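Long-range contacts in sporozoite surface protein 2 (Plasmodium vivax, PDB 4HQO), which probably acts as a metal-dependent adhesion receptor on the malaria sporozoite surface during gliding motility, here represented by its von Willebrand factor A and thrombospondin adhesive domains: residues L23-S28 with M62-S67; T103-A108 with Y141-V146; E111-L116 with A147-Q152; L131-V136 with Q169-I174. The protein carries 4 engineered substitutions. All coordinates share one frame; numbering follows the deposited sequence.

All four contacts lie within the von Willebrand factor A domain, and together they sample its central mixed sheet, the helices packed on one face of it, and the join between the two. Contact 1 comes first along the chain, closing before the others open, and pairs neighbouring strands 19-26 and 58-65. Contacts 2 and 3, with centres 11 Å apart, use successive parts of helices 105-117 and 140-152. Contact 4 joins strand 126-133, the other neighbour of strand 19-26, to helix 168-175; its segments alternate in sequence with those of contacts 2 and 3. Contacts 1, 2 and 4 have centres 11 to 13 Å apart and converge on the magnesium site, whereas contact 3 lies away from it.

Contact 1: residues L23-S28 with M62-S67; sequences LLVDGS and MNLFGS. Engineered in segment 62-67: S67 (natural residue Asn). With MG (magnesium ion), chain E.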
loop_
_atom_site.group_PDB
_atom_site.type_symbol
_atom_site.label_atom_id
_atom_site.label_comp_id
_atom_site.label_asym_id
_atom_site.label_seq_id
_atom_site.Cartn_x
_atom_site.Cartn_y
_atom_site.Cartn_z
ATOM N N LEU A 23 -8.344 6.306 -3.256
ATOM C CA LEU A 23 -8.930 7.207 -4.237
ATOM C C LEU A 23 -9.913 8.134 -3.534
ATOM O O LEU A 23 -10.967 7.691 -3.061
ATOM C CB LEU A 23 -9.629 6.404 -5.335
ATOM C CG LEU A 23 -10.285 7.131 -6.509
ATOM C CD1 LEU A 23 -9.357 8.175 -7.101
ATOM C CD2 LEU A 23 -10.690 6.115 -7.575
ATOM N N LEU A 24 -9.553 9.413 -3.450
ATOM C CA LEU A 24 -10.351 10.404 -2.715
ATOM C C LEU A 24 -11.034 11.309 -3.734
ATOM O O LEU A 24 -10.368 12.034 -4.482
ATOM C CB LEU A 24 -9.464 11.236 -1.793
ATOM C CG LEU A 24 -8.465 10.492 -0.894
ATOM C CD1 LEU A 24 -7.692 11.480 0.013
ATOM C CD2 LEU A 24 -9.172 9.440 -0.060
ATOM N N VAL A 25 -12.359 11.243 -3.781
ATOM C CA VAL A 25 -13.111 11.907 -4.843
ATOM C C VAL A 25 -13.911 13.092 -4.297
ATOM O O VAL A 25 -14.721 12.944 -3.379
ATOM C CB VAL A 25 -14.052 10.919 -5.585
ATOM C CG1 VAL A 25 -14.791 11.630 -6.711
ATOM C CG2 VAL A 25 -13.258 9.728 -6.135
ATOM N N ASP A 26 -13.650 14.269 -4.851
ATOM C CA ASP A 26 -14.355 15.494 -4.470
ATOM C C ASP A 26 -15.777 15.461 -5.050
ATOM O O ASP A 26 -15.945 15.501 -6.268
ATOM C CB ASP A 26 -13.585 16.683 -5.051
ATOM C CG ASP A 26 -14.047 18.035 -4.516
ATOM O OD1 ASP A 26 -15.224 18.185 -4.103
ATOM O OD2 ASP A 26 -13.205 18.964 -4.545
ATOM N N GLY A 27 -16.794 15.387 -4.191
ATOM C CA GLY A 27 -18.180 15.411 -4.650
ATOM C C GLY A 27 -18.941 16.660 -4.215
ATOM O O GLY A 27 -20.174 16.652 -4.100
ATOM N N SER A 28 -18.201 17.740 -3.962
ATOM C CA SER A 28 -18.772 18.983 -3.453
ATOM C C SER A 28 -19.554 19.761 -4.517
ATOM O O SER A 28 -19.457 19.486 -5.713
ATOM C CB SER A 28 -17.666 19.879 -2.896
ATOM O OG SER A 28 -16.868 20.429 -3.937
ATOM N N MET A 62 -11.787 3.758 -1.494
ATOM C CA MET A 62 -12.430 4.898 -2.139
ATOM C C MET A 62 -13.282 5.692 -1.172
ATOM O O MET A 62 -14.068 5.131 -0.409
ATOM C CB MET A 62 -13.248 4.454 -3.346
ATOM C CG MET A 62 -13.796 5.592 -4.207
ATOM S SD MET A 62 -14.781 4.883 -5.574
ATOM C CE MET A 62 -14.713 6.208 -6.768
ATOM N N ASN A 63 -13.099 7.010 -1.204
ATOM C CA ASN A 63 -13.829 7.919 -0.334
ATOM C C ASN A 63 -14.405 9.058 -1.153
ATOM O O ASN A 63 -13.726 9.632 -2.018
ATOM C CB ASN A 63 -12.899 8.505 0.743
ATOM C CG ASN A 63 -13.658 9.126 1.896
ATOM O OD1 ASN A 63 -14.268 10.191 1.755
ATOM N ND2 ASN A 63 -13.624 8.464 3.047
ATOM N N LEU A 64 -15.648 9.401 -0.854
ATOM C CA LEU A 64 -16.310 10.528 -1.485
ATOM C C LEU A 64 -16.408 11.664 -0.467
ATOM O O LEU A 64 -17.017 11.502 0.597
ATOM C CB LEU A 64 -17.715 10.118 -1.917
ATOM C CG LEU A 64 -18.553 11.189 -2.625
ATOM C CD1 LEU A 64 -17.970 11.487 -3.995
ATOM C CD2 LEU A 64 -19.980 10.716 -2.758
ATOM N N PHE A 65 -15.820 12.815 -0.766
ATOM C CA PHE A 65 -15.906 13.911 0.195
ATOM C C PHE A 65 -16.644 15.141 -0.332
ATOM O O PHE A 65 -16.521 15.522 -1.492
ATOM C CB PHE A 65 -14.534 14.281 0.765
ATOM C CG PHE A 65 -13.553 14.803 -0.254
ATOM C CD1 PHE A 65 -12.750 13.929 -0.984
ATOM C CD2 PHE A 65 -13.402 16.171 -0.451
ATOM C CE1 PHE A 65 -11.827 14.411 -1.909
ATOM C CE2 PHE A 65 -12.477 16.668 -1.373
ATOM C CZ PHE A 65 -11.687 15.784 -2.101
ATOM N N GLY A 66 -17.435 15.738 0.546
ATOM C CA GLY A 66 -18.247 16.885 0.210
ATOM C C GLY A 66 -18.522 17.572 1.520
ATOM O O GLY A 66 -17.580 17.863 2.248
ATOM N N SER A 67 -19.795 17.815 1.830
ATOM C CA SER A 67 -20.168 18.370 3.133
ATOM C C SER A 67 -19.757 17.404 4.227
ATOM O O SER A 67 -19.407 17.805 5.337
ATOM C CB SER A 67 -21.683 18.612 3.216
ATOM O OG SER A 67 -22.046 19.804 2.546
HETATM MG MG MG E . -16.050 22.482 -3.333
HETATM O O HOH W 1 -14.194 21.527 -3.894
HETATM O O HOH W 2 -15.483 24.362 -2.519
HETATM O O HOH W 3 -18.034 23.315 -2.968
#
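F65 turns its ring back across the neighbouring strand, so that one face lies under the backbone of D26. Its CG takes the crowded position between the backbone N and the carbonyl carbon (chi1 63°), and D26 CA sits 3.7 Å from the F65 ring centroid in a CH-pi contact, displaced toward the rim. L24 C lies at the ring edge, and L24 CB is 4.0 Å from F65 CE1. On the other face of the sheet L23 and M62 run side by side, pointing the same way, and the extended M62 chain brings CE to within 3.9 Å of V25 CG2. L64 crosses V25 obliquely. Between these two layers of side chains the strands pair in parallel, joined by four nearly straight hydrogen bonds, the last from G27 N to F65 O at 2.7 Å. Strands 19-26 and 58-65 with helix 33-49 form a beta-alpha-beta unit of the Rossmann-like von Willebrand factor A fold, and D26, S28 and S30 supply the DxSxS sequence of its metal ion-dependent adhesion site. D26 OD1 grips S28 twice, accepting from S28 N at 3.0 Å in an Asx turn and from S28 OG at 2.8 Å on its syn lone pair. S28 OG thus positioned binds magnesium at 2.3 Å, beside S30 and T103. D26 OD2 accepts a hydrogen bond from metal-bound water 1 and also bonds T133 OG1, so this buried carboxylate is second shell and probably ionised.

Contact 2: residues T103-A108 with Y141-V146; sequences TSMTAA and YRALEV. Engineered in segment 103-108: S104 (natural residue Asn). With MG (magnesium ion), chain E.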
loop_
_atom_site.group_PDB
_atom_site.type_symbol
_atom_site.label_atom_id
_atom_site.label_comp_id
_atom_site.label_asym_id
_atom_site.label_seq_id
_atom_site.Cartn_x
_atom_site.Cartn_y
_atom_site.Cartn_z
ATOM N N THR A 103 -16.554 21.152 1.062
ATOM C CA THR A 103 -15.467 20.287 0.595
ATOM C C THR A 103 -14.572 19.788 1.735
ATOM O O THR A 103 -13.554 20.406 2.048
ATOM C CB THR A 103 -14.601 21.037 -0.433
ATOM O OG1 THR A 103 -15.451 21.735 -1.351
ATOM C CG2 THR A 103 -13.695 20.069 -1.195
ATOM N N SER A 104 -14.963 18.675 2.350
ATOM C CA SER A 104 -14.229 18.105 3.476
ATOM C C SER A 104 -12.933 17.397 3.050
ATOM O O SER A 104 -12.766 16.187 3.254
ATOM C CB SER A 104 -15.126 17.125 4.224
ATOM O OG SER A 104 -16.200 17.803 4.844
ATOM N N MET A 105 -12.007 18.149 2.471
ATOM C CA MET A 105 -10.819 17.527 1.884
ATOM C C MET A 105 -9.848 17.023 2.959
ATOM O O MET A 105 -9.256 15.958 2.823
ATOM C CB MET A 105 -10.117 18.503 0.938
ATOM C CG MET A 105 -8.879 17.940 0.279
ATOM S SD MET A 105 -7.991 19.172 -0.684
ATOM C CE MET A 105 -9.244 19.598 -1.893
ATOM N N THR A 106 -9.696 17.798 4.026
ATOM C CA THR A 106 -8.817 17.428 5.134
ATOM C C THR A 106 -9.322 16.137 5.783
ATOM O O THR A 106 -8.540 15.244 6.081
ATOM C CB THR A 106 -8.752 18.551 6.184
ATOM O OG1 THR A 106 -8.141 19.710 5.602
ATOM C CG2 THR A 106 -7.967 18.107 7.445
ATOM N N ALA A 107 -10.633 16.035 5.986
ATOM C CA ALA A 107 -11.217 14.832 6.587
ATOM C C ALA A 107 -11.016 13.569 5.728
ATOM O O ALA A 107 -10.771 12.485 6.256
ATOM C CB ALA A 107 -12.703 15.051 6.918
ATOM N N ALA A 108 -11.100 13.708 4.409
ATOM C CA ALA A 108 -10.868 12.562 3.521
ATOM C C ALA A 108 -9.414 12.088 3.609
ATOM O O ALA A 108 -9.137 10.891 3.707
ATOM C CB ALA A 108 -11.230 12.920 2.084
ATOM N N TYR A 141 -5.027 25.565 4.689
ATOM C CA TYR A 141 -3.860 25.129 5.440
ATOM C C TYR A 141 -4.054 23.727 5.991
ATOM O O TYR A 141 -3.144 22.921 5.928
ATOM C CB TYR A 141 -3.480 26.090 6.563
ATOM C CG TYR A 141 -2.230 25.626 7.277
ATOM C CD1 TYR A 141 -0.974 25.800 6.702
ATOM C CD2 TYR A 141 -2.304 24.966 8.495
ATOM C CE1 TYR A 141 0.173 25.357 7.342
ATOM C CE2 TYR A 141 -1.162 24.514 9.139
ATOM C CZ TYR A 141 0.075 24.721 8.564
ATOM O OH TYR A 141 1.214 24.287 9.213
ATOM N N ARG A 142 -5.243 23.436 6.512
ATOM C CA ARG A 142 -5.501 22.127 7.105
ATOM C C ARG A 142 -5.320 20.997 6.099
ATOM O O ARG A 142 -4.816 19.933 6.452
ATOM C CB ARG A 142 -6.885 22.061 7.763
ATOM C CG ARG A 142 -7.000 22.931 9.019
ATOM C CD ARG A 142 -8.181 22.525 9.890
ATOM N NE ARG A 142 -8.080 21.136 10.328
ATOM C CZ ARG A 142 -8.743 20.621 11.357
ATOM N NH1 ARG A 142 -9.566 21.377 12.070
ATOM N NH2 ARG A 142 -8.580 19.343 11.673
ATOM N N ALA A 143 -5.716 21.238 4.850
ATOM C CA ALA A 143 -5.543 20.244 3.796
ATOM C C ALA A 143 -4.069 20.080 3.414
ATOM O O ALA A 143 -3.595 18.959 3.224
ATOM C CB ALA A 143 -6.402 20.588 2.557
ATOM N N LEU A 144 -3.342 21.190 3.311
ATOM C CA LEU A 144 -1.910 21.128 3.017
ATOM C C LEU A 144 -1.152 20.414 4.132
ATOM O O LEU A 144 -0.191 19.683 3.889
ATOM C CB LEU A 144 -1.328 22.538 2.846
ATOM C CG LEU A 144 -1.733 23.363 1.620
ATOM C CD1 LEU A 144 -1.076 24.724 1.663
ATOM C CD2 LEU A 144 -1.355 22.645 0.336
ATOM N N GLU A 145 -1.593 20.641 5.360
ATOM C CA GLU A 145 -0.913 20.129 6.537
ATOM C C GLU A 145 -0.999 18.608 6.596
ATOM O O GLU A 145 0.000 17.930 6.830
ATOM C CB GLU A 145 -1.531 20.729 7.800
ATOM C CG GLU A 145 -0.861 20.290 9.090
ATOM C CD GLU A 145 -1.636 20.739 10.322
ATOM O OE1 GLU A 145 -2.889 20.722 10.293
ATOM O OE2 GLU A 145 -0.997 21.117 11.311
ATOM N N VAL A 146 -2.194 18.071 6.384
ATOM C CA VAL A 146 -2.359 16.624 6.430
ATOM C C VAL A 146 -1.700 15.940 5.228
ATOM O O VAL A 146 -1.130 14.855 5.365
ATOM C CB VAL A 146 -3.838 16.196 6.568
ATOM C CG1 VAL A 146 -4.654 16.683 5.389
ATOM C CG2 VAL A 146 -3.937 14.683 6.688
HETATM MG MG MG E . -16.050 22.482 -3.333
HETATM O O HOH W 1 -14.194 21.527 -3.894
HETATM O O HOH W 2 -15.483 24.362 -2.519
HETATM O O HOH W 3 -18.034 23.315 -2.968
#
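Helices 105-117 and 140-152 come so close here that the CA atoms of T106 and A143 are only 4.5 Å apart, with T106 the main residue between them. T106 OG1, anti to the carbonyl carbon (chi1 -65°), abuts the backbone of the second helix 3.0 Å from A143 N, but the angle is poor and no hydrogen bond forms. The same oxygen lies 3.4 Å from R142 CB, where the two side chains cross at about a right angle. The T106 methyl, CG2, is anti to the backbone N and faces V146, 4.2 Å from its CG1. On the buried side M105 bends at chi3 (-61°), and its sulfur, SD, rests 3.9 Å from A143 CB. The small A143 side chain therefore meets both M105 and T106, which suits the short spacing of the backbones. M105 also packs on F65 and F170, carrying the interface into the core beneath the helix. Just before the helix, T103 OG1 binds magnesium at 2.2 Å, sharing the ion with S28 and S30 and three waters. A threonine from this loop, supplied alongside two serines, is characteristic of the metal ion-dependent adhesion site of von Willebrand factor A domains.

Contact 3: residues E111-L116 with A147-Q152; sequences EVQKHL and ANKLKQ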
loop_
_atom_site.group_PDB
_atom_site.type_symbol
_atom_site.label_atom_id
_atom_site.label_comp_id
_atom_site.label_asym_id
_atom_site.label_seq_id
_atom_site.Cartn_x
_atom_site.Cartn_y
_atom_site.Cartn_z
ATOM N N GLU A 111 -8.630 10.169 6.676
ATOM C CA GLU A 111 -8.983 8.751 6.637
ATOM C C GLU A 111 -7.755 7.914 6.279
ATOM O O GLU A 111 -7.533 6.841 6.849
ATOM C CB GLU A 111 -10.128 8.484 5.654
ATOM C CG GLU A 111 -11.432 9.196 5.993
ATOM C CD GLU A 111 -12.165 8.622 7.203
ATOM O OE1 GLU A 111 -13.336 9.004 7.411
ATOM O OE2 GLU A 111 -11.597 7.794 7.942
ATOM N N VAL A 112 -6.936 8.424 5.364
ATOM C CA VAL A 112 -5.702 7.727 5.009
ATOM C C VAL A 112 -4.752 7.661 6.185
ATOM O O VAL A 112 -4.160 6.609 6.438
ATOM C CB VAL A 112 -4.994 8.363 3.804
ATOM C CG1 VAL A 112 -3.808 7.498 3.378
ATOM C CG2 VAL A 112 -5.970 8.506 2.651
ATOM N N GLN A 113 -4.621 8.777 6.911
ATOM C CA GLN A 113 -3.809 8.818 8.125
ATOM C C GLN A 113 -4.243 7.736 9.086
ATOM O O GLN A 113 -3.416 7.028 9.655
ATOM C CB GLN A 113 -3.977 10.160 8.841
ATOM C CG GLN A 113 -3.203 11.276 8.226
ATOM C CD GLN A 113 -1.788 11.323 8.742
ATOM O OE1 GLN A 113 -0.990 10.416 8.495
ATOM N NE2 GLN A 113 -1.468 12.379 9.474
ATOM N N LYS A 114 -5.556 7.641 9.278
ATOM C CA LYS A 114 -6.146 6.668 10.193
ATOM C C LYS A 114 -5.785 5.223 9.796
ATOM O O LYS A 114 -5.573 4.369 10.655
ATOM C CB LYS A 114 -7.661 6.859 10.202
ATOM C CG LYS A 114 -8.379 6.406 11.450
ATOM C CD LYS A 114 -9.859 6.792 11.355
ATOM C CE LYS A 114 -10.028 8.280 11.024
ATOM N NZ LYS A 114 -11.456 8.687 10.862
ATOM N N HIS A 115 -5.717 4.955 8.496
ATOM C CA HIS A 115 -5.316 3.625 8.026
ATOM C C HIS A 115 -3.913 3.300 8.503
ATOM O O HIS A 115 -3.667 2.225 9.062
ATOM C CB HIS A 115 -5.365 3.540 6.499
ATOM C CG HIS A 115 -6.719 3.204 5.951
ATOM N ND1 HIS A 115 -7.762 4.107 5.936
ATOM C CD2 HIS A 115 -7.193 2.068 5.392
ATOM C CE1 HIS A 115 -8.822 3.534 5.393
ATOM N NE2 HIS A 115 -8.506 2.296 5.054
ATOM N N LEU A 116 -2.995 4.240 8.286
ATOM C CA LEU A 116 -1.610 4.054 8.694
ATOM C C LEU A 116 -1.511 3.947 10.204
ATOM O O LEU A 116 -0.779 3.104 10.720
ATOM C CB LEU A 116 -0.729 5.201 8.193
ATOM C CG LEU A 116 -0.848 5.514 6.704
ATOM C CD1 LEU A 116 0.071 6.662 6.348
ATOM C CD2 LEU A 116 -0.550 4.286 5.855
ATOM N N ALA A 147 -1.762 16.572 4.059
ATOM C CA ALA A 147 -1.093 16.030 2.875
ATOM C C ALA A 147 0.401 15.929 3.152
ATOM O O ALA A 147 1.043 14.939 2.818
ATOM C CB ALA A 147 -1.327 16.910 1.685
ATOM N N ASN A 148 0.939 16.970 3.776
ATOM C CA ASN A 148 2.343 17.009 4.118
ATOM C C ASN A 148 2.719 15.925 5.127
ATOM O O ASN A 148 3.767 15.311 5.004
ATOM C CB ASN A 148 2.733 18.399 4.631
ATOM C CG ASN A 148 3.049 19.365 3.508
ATOM O OD1 ASN A 148 3.334 18.954 2.383
ATOM N ND2 ASN A 148 3.001 20.661 3.807
ATOM N N LYS A 149 1.863 15.691 6.116
ATOM C CA LYS A 149 2.099 14.626 7.085
ATOM C C LYS A 149 2.106 13.256 6.403
ATOM O O LYS A 149 2.895 12.389 6.748
ATOM C CB LYS A 149 1.045 14.652 8.190
ATOM C CG LYS A 149 1.214 15.793 9.177
ATOM C CD LYS A 149 0.132 15.761 10.237
ATOM C CE LYS A 149 0.341 16.857 11.277
ATOM N NZ LYS A 149 -0.770 16.883 12.269
ATOM N N LEU A 150 1.219 13.067 5.437
ATOM C CA LEU A 150 1.168 11.815 4.697
ATOM C C LEU A 150 2.483 11.559 3.935
ATOM O O LEU A 150 3.051 10.466 3.998
ATOM C CB LEU A 150 -0.033 11.814 3.756
ATOM C CG LEU A 150 -1.391 11.591 4.436
ATOM C CD1 LEU A 150 -2.521 11.915 3.497
ATOM C CD2 LEU A 150 -1.534 10.158 4.912
ATOM N N LYS A 151 2.968 12.583 3.242
ATOM C CA LYS A 151 4.206 12.495 2.487
ATOM C C LYS A 151 5.389 12.162 3.379
ATOM O O LYS A 151 6.278 11.411 2.976
ATOM C CB LYS A 151 4.452 13.799 1.728
ATOM C CG LYS A 151 3.340 14.106 0.705
ATOM C CD LYS A 151 3.680 15.346 -0.110
ATOM C CE LYS A 151 2.526 15.778 -1.002
ATOM N NZ LYS A 151 2.926 16.939 -1.863
ATOM N N GLN A 152 5.385 12.708 4.595
ATOM C CA GLN A 152 6.452 12.461 5.560
ATOM C C GLN A 152 6.473 11.011 6.022
ATOM O O GLN A 152 7.475 10.538 6.556
ATOM C CB GLN A 152 6.319 13.383 6.779
ATOM C CG GLN A 152 6.933 14.760 6.594
ATOM C CD GLN A 152 6.639 15.695 7.761
ATOM O OE1 GLN A 152 5.819 15.388 8.633
ATOM N NE2 GLN A 152 7.309 16.843 7.780
#
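The H115 ring is held at its edge, where ND1 donates in the ring plane to E111 O one helical turn back, at 2.9 Å and almost straight; Y61 and Y22 meet the same ring edge-to-face. This donor stands above the plane of the E111 carbonyl, which also accepts the helical bond from H115 N. The flat amide of Q113 is turned toward the second helix by a bend at chi2 (-86°). Its two ends meet different neighbours: Q113 OE1 lies 3.6 Å from L150 CD2, while Q113 NE2 stands 3.6 Å from K149 CB, the glutamine and lysine side chains crossing at about a right angle. L150 is the main apolar residue of the contact, its CD2 branch passing between the helices to touch V112 CG1 at 3.8 Å and L116 CD1 at 4.1 Å. The segment axes stay 10.4 Å apart at their closest and diverge from parallel by 31°, so the gap is bridged by side chains. With no hydrogen bond between the segments, cohesion comes mostly from van der Waals packing round L150 CD2; Q113 OE1 is satisfied instead by R153, which probably helps to fix the amide beside L150.

Contact 4: residues L131-V136 with Q169-I174; sequences LMTDGV and QFNRLI
Polar contacts centre on N171, whose side chain reaches from the helix to the loop that follows strand 126-133. Its CG is anti to the carbonyl carbon (chi1 -82°), and ND2 gives a weak hydrogen bond to T133 O at 3.3 Å, while also bonding the hydroxyl of Y187. The other end of the amide is tightly packed without a hydrogen bond across the contact: N171 OD1 lies 3.1 Å from G135 CA and 3.3 Å from T133 CG2. At G135 a side chain would clash with that oxygen, and phi is positive (80°), so glycine suits the position on both counts. Two turns shape the loop within its own segment. T133 OG1 accepts from G135 N at 3.0 Å in an ST turn, and D134 OD1 accepts from V136 N at 3.2 Å in an Asx turn, the donor standing above the carboxylate plane. Van der Waals contacts flank the polar part: F170 CD2 packs 3.4 Å from G135 O, and in a purely apolar pair L131 CD2 meets I174 CD1 at 4.2 Å. T133 OG1 and D134 OD2 link the loop to the magnesium site by hydrogen bonds to D26 and S30, respectively. Helix 168-175 is thereby fitted against the end of strand 126-133, with L144 of helix 140-152 against F170 and I174, A147 against I174, M105 of helix 105-117 touching L131, T133 and F170, and V159 of strand 156-161 against N171 and I174.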
loop_
_atom_site.group_PDB
_atom_site.type_symbol
_atom_site.label_atom_id
_atom_site.label_comp_id
_atom_site.label_asym_id
_atom_site.label_seq_id
_atom_site.Cartn_x
_atom_site.Cartn_y
_atom_site.Cartn_z
ATOM N N LEU A 131 -5.856 12.046 -5.347
ATOM C CA LEU A 131 -6.794 13.069 -4.898
ATOM C C LEU A 131 -7.415 13.770 -6.105
ATOM O O LEU A 131 -6.722 14.469 -6.845
ATOM C CB LEU A 131 -6.076 14.081 -3.992
ATOM C CG LEU A 131 -6.886 15.281 -3.493
ATOM C CD1 LEU A 131 -8.007 14.845 -2.550
ATOM C CD2 LEU A 131 -5.948 16.293 -2.814
ATOM N N MET A 132 -8.717 13.566 -6.313
ATOM C CA MET A 132 -9.416 14.197 -7.431
ATOM C C MET A 132 -10.223 15.377 -6.923
ATOM O O MET A 132 -11.189 15.183 -6.186
ATOM C CB MET A 132 -10.363 13.205 -8.114
ATOM C CG MET A 132 -9.672 12.089 -8.845
ATOM S SD MET A 132 -10.840 10.886 -9.506
ATOM C CE MET A 132 -11.926 11.931 -10.424
ATOM N N THR A 133 -9.850 16.590 -7.329
ATOM C CA THR A 133 -10.480 17.786 -6.775
ATOM C C THR A 133 -10.334 19.010 -7.690
ATOM O O THR A 133 -9.485 19.023 -8.581
ATOM C CB THR A 133 -9.894 18.097 -5.374
ATOM O OG1 THR A 133 -10.590 19.199 -4.773
ATOM C CG2 THR A 133 -8.399 18.423 -5.483
ATOM N N ASP A 134 -11.180 20.021 -7.478
ATOM C CA ASP A 134 -10.990 21.333 -8.100
ATOM C C ASP A 134 -10.081 22.226 -7.245
ATOM O O ASP A 134 -9.761 23.348 -7.620
ATOM C CB ASP A 134 -12.329 22.040 -8.360
ATOM C CG ASP A 134 -13.084 22.383 -7.081
ATOM O OD1 ASP A 134 -12.579 22.118 -5.961
ATOM O OD2 ASP A 134 -14.199 22.933 -7.205
ATOM N N GLY A 135 -9.695 21.729 -6.080
ATOM C CA GLY A 135 -8.694 22.409 -5.282
ATOM C C GLY A 135 -9.212 23.579 -4.465
ATOM O O GLY A 135 -8.491 24.554 -4.261
ATOM N N VAL A 136 -10.458 23.476 -4.002
ATOM C CA VAL A 136 -11.053 24.483 -3.116
ATOM C C VAL A 136 -11.564 23.812 -1.830
ATOM O O VAL A 136 -12.761 23.547 -1.690
ATOM C CB VAL A 136 -12.219 25.228 -3.808
ATOM C CG1 VAL A 136 -12.585 26.486 -3.018
ATOM C CG2 VAL A 136 -11.840 25.606 -5.234
ATOM N N GLN A 169 -3.468 26.565 -8.919
ATOM C CA GLN A 169 -2.435 27.012 -7.984
ATOM C C GLN A 169 -2.444 26.144 -6.724
ATOM O O GLN A 169 -1.403 25.644 -6.304
ATOM C CB GLN A 169 -2.614 28.495 -7.640
ATOM C CG GLN A 169 -1.573 29.070 -6.670
ATOM C CD GLN A 169 -1.904 28.800 -5.204
ATOM O OE1 GLN A 169 -3.073 28.782 -4.810
ATOM N NE2 GLN A 169 -0.875 28.572 -4.397
ATOM N N PHE A 170 -3.617 25.952 -6.128
ATOM C CA PHE A 170 -3.695 25.131 -4.928
ATOM C C PHE A 170 -3.420 23.656 -5.216
ATOM O O PHE A 170 -2.747 22.986 -4.432
ATOM C CB PHE A 170 -5.043 25.265 -4.209
ATOM C CG PHE A 170 -5.121 24.434 -2.950
ATOM C CD1 PHE A 170 -4.616 24.923 -1.755
ATOM C CD2 PHE A 170 -5.639 23.141 -2.981
ATOM C CE1 PHE A 170 -4.651 24.152 -0.601
ATOM C CE2 PHE A 170 -5.670 22.363 -1.830
ATOM C CZ PHE A 170 -5.183 22.881 -0.638
ATOM N N ASN A 171 -3.974 23.139 -6.313
ATOM C CA ASN A 171 -3.739 21.746 -6.687
ATOM C C ASN A 171 -2.256 21.448 -6.852
ATOM O O ASN A 171 -1.781 20.411 -6.399
ATOM C CB ASN A 171 -4.493 21.372 -7.966
ATOM C CG ASN A 171 -5.952 21.019 -7.709
ATOM O OD1 ASN A 171 -6.364 20.823 -6.569
ATOM N ND2 ASN A 171 -6.732 20.908 -8.780
ATOM N N ARG A 172 -1.535 22.364 -7.494
ATOM C CA ARG A 172 -0.104 22.204 -7.699
ATOM C C ARG A 172 0.626 22.290 -6.366
ATOM O O ARG A 172 1.604 21.578 -6.130
ATOM C CB ARG A 172 0.438 23.274 -8.655
ATOM C CG ARG A 172 0.057 23.078 -10.119
ATOM C CD ARG A 172 0.680 24.149 -11.010
ATOM N NE ARG A 172 1.859 23.652 -11.716
ATOM C CZ ARG A 172 3.115 23.950 -11.395
ATOM N NH1 ARG A 172 3.373 24.759 -10.375
ATOM N NH2 ARG A 172 4.115 23.442 -12.100
ATOM N N LEU A 173 0.146 23.168 -5.494
ATOM C CA LEU A 173 0.775 23.353 -4.197
ATOM C C LEU A 173 0.644 22.081 -3.363
ATOM O O LEU A 173 1.627 21.564 -2.857
ATOM C CB LEU A 173 0.173 24.557 -3.467
ATOM C CG LEU A 173 0.845 24.952 -2.157
ATOM C CD1 LEU A 173 2.311 25.279 -2.385
ATOM C CD2 LEU A 173 0.115 26.143 -1.545
ATOM N N ILE A 174 -0.562 21.551 -3.252
ATOM C CA ILE A 174 -0.754 20.350 -2.451
ATOM C C ILE A 174 -0.063 19.132 -3.087
ATOM O O ILE A 174 0.337 18.205 -2.390
ATOM C CB ILE A 174 -2.250 20.078 -2.143
ATOM C CG1 ILE A 174 -2.384 19.103 -0.970
ATOM C CG2 ILE A 174 -3.008 19.552 -3.392
ATOM C CD1 ILE A 174 -3.796 18.996 -0.417
#